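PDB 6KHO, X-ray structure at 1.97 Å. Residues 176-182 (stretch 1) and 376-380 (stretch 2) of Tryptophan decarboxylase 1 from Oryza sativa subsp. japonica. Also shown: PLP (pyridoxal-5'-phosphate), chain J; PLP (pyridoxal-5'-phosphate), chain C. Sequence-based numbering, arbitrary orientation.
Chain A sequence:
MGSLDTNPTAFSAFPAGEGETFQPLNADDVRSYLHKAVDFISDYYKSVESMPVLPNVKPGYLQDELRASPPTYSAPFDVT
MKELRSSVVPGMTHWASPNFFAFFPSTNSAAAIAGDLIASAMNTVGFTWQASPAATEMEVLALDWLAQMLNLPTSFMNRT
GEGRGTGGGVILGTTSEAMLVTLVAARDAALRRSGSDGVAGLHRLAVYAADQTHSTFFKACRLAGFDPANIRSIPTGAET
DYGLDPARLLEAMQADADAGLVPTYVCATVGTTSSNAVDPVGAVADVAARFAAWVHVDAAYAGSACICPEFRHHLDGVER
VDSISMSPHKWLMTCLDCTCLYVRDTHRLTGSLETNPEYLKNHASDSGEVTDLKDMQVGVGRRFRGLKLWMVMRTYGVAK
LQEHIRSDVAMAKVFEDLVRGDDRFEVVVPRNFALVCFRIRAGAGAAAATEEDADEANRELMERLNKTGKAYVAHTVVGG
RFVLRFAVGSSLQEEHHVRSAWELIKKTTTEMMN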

# COMPACT_ATOMS: atom_id res chain seq x y z
N SER A 176 -3.86 -7.22 6.06
CA SER A 176 -4.66 -6.35 6.90
C SER A 176 -5.71 -5.59 6.09
O SER A 176 -6.86 -5.48 6.52
CB SER A 176 -3.77 -5.36 7.67
OG SER A 176 -2.83 -6.06 8.47
N GLU A 177 -5.32 -5.04 4.93
CA GLU A 177 -6.30 -4.35 4.09
C GLU A 177 -7.37 -5.30 3.58
O GLU A 177 -8.54 -4.93 3.47
CB GLU A 177 -5.63 -3.63 2.91
CG GLU A 177 -6.63 -2.68 2.19
CD GLU A 177 -5.98 -1.84 1.10
OE1 GLU A 177 -4.75 -1.96 0.91
OE2 GLU A 177 -6.71 -1.07 0.43
N ALA A 178 -6.98 -6.53 3.23
CA ALA A 178 -7.97 -7.51 2.79
C ALA A 178 -8.94 -7.84 3.92
O ALA A 178 -10.15 -7.99 3.69
CB ALA A 178 -7.25 -8.77 2.29
N MET A 179 -8.44 -7.94 5.15
CA MET A 179 -9.32 -8.14 6.29
C MET A 179 -10.21 -6.93 6.50
O MET A 179 -11.41 -7.07 6.76
CB MET A 179 -8.50 -8.42 7.55
CG MET A 179 -7.92 -9.81 7.59
SD MET A 179 -6.66 -9.94 8.87
CE MET A 179 -6.31 -11.70 8.78
N LEU A 180 -9.64 -5.74 6.39
CA LEU A 180 -10.39 -4.52 6.69
C LEU A 180 -11.56 -4.34 5.72
O LEU A 180 -12.68 -4.01 6.13
CB LEU A 180 -9.48 -3.31 6.66
CG LEU A 180 -10.13 -1.92 6.77
CD1 LEU A 180 -10.98 -1.80 8.04
CD2 LEU A 180 -9.08 -0.83 6.76
N VAL A 181 -11.31 -4.53 4.43
CA VAL A 181 -12.38 -4.24 3.48
C VAL A 181 -13.49 -5.29 3.58
O VAL A 181 -14.67 -4.97 3.42
CB VAL A 181 -11.83 -4.08 2.04
CG1 VAL A 181 -10.80 -2.94 1.97
CG2 VAL A 181 -11.24 -5.39 1.49
N THR A 182 -13.15 -6.56 3.85
CA THR A 182 -14.21 -7.55 4.01
C THR A 182 -14.94 -7.38 5.33
O THR A 182 -16.15 -7.64 5.40
CB THR A 182 -13.68 -8.98 3.88
OG1 THR A 182 -12.63 -9.22 4.84
CG2 THR A 182 -13.16 -9.23 2.47
N MET A 376 -12.42 -1.42 -4.94
CA MET A 376 -12.16 -2.68 -4.26
C MET A 376 -11.07 -2.55 -3.19
O MET A 376 -10.55 -3.56 -2.72
CB MET A 376 -11.76 -3.76 -5.27
CG MET A 376 -12.84 -4.08 -6.28
SD MET A 376 -13.95 -5.32 -5.61
CE MET A 376 -12.90 -6.78 -5.61
N GLN A 377 -10.72 -1.32 -2.80
CA GLN A 377 -9.60 -1.08 -1.88
C GLN A 377 -9.92 0.15 -1.06
O GLN A 377 -10.92 0.83 -1.28
CB GLN A 377 -8.29 -0.88 -2.65
CG GLN A 377 -8.30 0.41 -3.47
CD GLN A 377 -7.03 0.64 -4.30
OE1 GLN A 377 -6.29 -0.29 -4.61
NE2 GLN A 377 -6.77 1.90 -4.64
N VAL A 378 -9.01 0.47 -0.13
CA VAL A 378 -9.20 1.66 0.71
C VAL A 378 -8.93 2.94 -0.07
O VAL A 378 -9.73 3.88 -0.05
CB VAL A 378 -8.31 1.56 1.97
CG1 VAL A 378 -8.21 2.91 2.69
CG2 VAL A 378 -8.86 0.46 2.89
N GLY A 379 -7.80 3.01 -0.78
CA GLY A 379 -7.35 4.25 -1.39
C GLY A 379 -7.85 4.45 -2.81
O GLY A 379 -8.68 3.69 -3.33
N VAL A 380 -7.34 5.50 -3.45
CA VAL A 380 -7.72 5.83 -4.82
C VAL A 380 -6.63 5.34 -5.77
O VAL A 380 -6.86 4.40 -6.54
CB VAL A 380 -7.98 7.34 -5.00
CG1 VAL A 380 -8.53 7.64 -6.41
CG2 VAL A 380 -8.97 7.83 -3.95
N1 PLP J . -6.70 14.15 -1.61
C2 PLP J . -6.03 14.95 -2.51
C2A PLP J . -5.95 16.44 -2.29
C3 PLP J . -5.43 14.36 -3.61
O3 PLP J . -4.76 15.17 -4.49
C4 PLP J . -5.48 12.98 -3.81
C4A PLP J . -4.30 12.31 -4.46
C5 PLP J . -6.17 12.19 -2.91
C6 PLP J . -6.78 12.78 -1.80
C5A PLP J . -6.26 10.69 -3.13
O4P PLP J . -5.19 10.06 -2.50
P PLP J . -4.82 8.50 -2.63
O1P PLP J . -3.37 8.41 -2.23
O2P PLP J . -5.73 7.76 -1.68
O3P PLP J . -5.01 7.95 -4.02
N1 PLP C . -1.75 -13.51 8.38
C2 PLP C . -0.90 -14.58 8.24
C2A PLP C . -1.37 -15.99 8.43
C3 PLP C . 0.43 -14.37 7.91
O3 PLP C . 1.27 -15.44 7.77
C4 PLP C . 0.90 -13.07 7.72
C4A PLP C . 2.21 -12.85 7.01
C5 PLP C . 0.05 -11.99 7.86
C6 PLP C . -1.29 -12.22 8.20
C5A PLP C . 0.62 -10.61 7.66
O4P PLP C . -0.36 -9.60 7.54
P PLP C . -0.04 -8.21 6.75
O1P PLP C . 1.25 -7.62 7.24
O2P PLP C . -1.21 -7.29 7.01
O3P PLP C . 0.11 -8.44 5.26
O HOH W 1 -5.76 1.10 -0.79

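Residues 176-182 lie within a helix that begins earlier in the chain and continues past T182, whereas residues 376-380 contain no regular helix or strand. The helical ladder is seen in the backbone bonds from L180 N to S176 O (2.8 Å) and from V181 N to E177 O (3.0 Å); the next rung, T182 N to A178 O at 3.3 Å, is weak. The nearest CA atoms across the stretches are those of V181 and Q377, 6.8 Å apart, and the contact is small, burying 192 Å² in all. E177, L180 and V181 direct their CA-to-CB bonds toward the loop, as the three- and four-residue spacing of a helix allows, while A178 points away.

The one direct hydrogen bond across the stretches runs from V378 N to E177 OE2, 2.8 Å long and nearly straight at 173°. E177 has chi1 and chi2 both t, an extended chain that carries its carboxylate to the loop backbone. The carboxylate oxygen E177 OE2 supplies the acceptor for this backbone amide. The same oxygen also reaches G379 through water 1, which donates to E177 OE2 at 2.7 Å and accepts from G379 N at 2.8 Å. The direct separation of E177 OE2 from G379 N is 4.4 Å, too long for a hydrogen bond, so the water bridges the gap. Two successive loop amides are thus tied to E177 OE2, one directly and one through water; E177 OE2 also lies 3.5 Å from Q377 CB.

Beside this polar link is a small apolar patch. V378 points its CA-to-CB bond toward the helix, and its CG2 meets V181 CG1 at 4.0 Å and L180 CD2 at 4.1 Å, ordinary van der Waals distances between methyl groups. V378 therefore serves both kinds of contact, its amide bonding to E177 and its side chain packing on the next turn of the helix.

Q377 sets its CA-to-CB bond sideways, and the end of its side chain leads away from the helix. Its amide instead braces its own loop, with Q377 NE2 donating to G379 O at 2.9 Å and 162°.

Each stretch also holds a different pyridoxal-5'-phosphate, the cofactor expected of an amino acid decarboxylase. S176 N donates to O2P of the chain C molecule at 2.8 Å, and V380 N donates to O2P of the chain J molecule at 3.3 Å. Neither residue touches the opposing stretch.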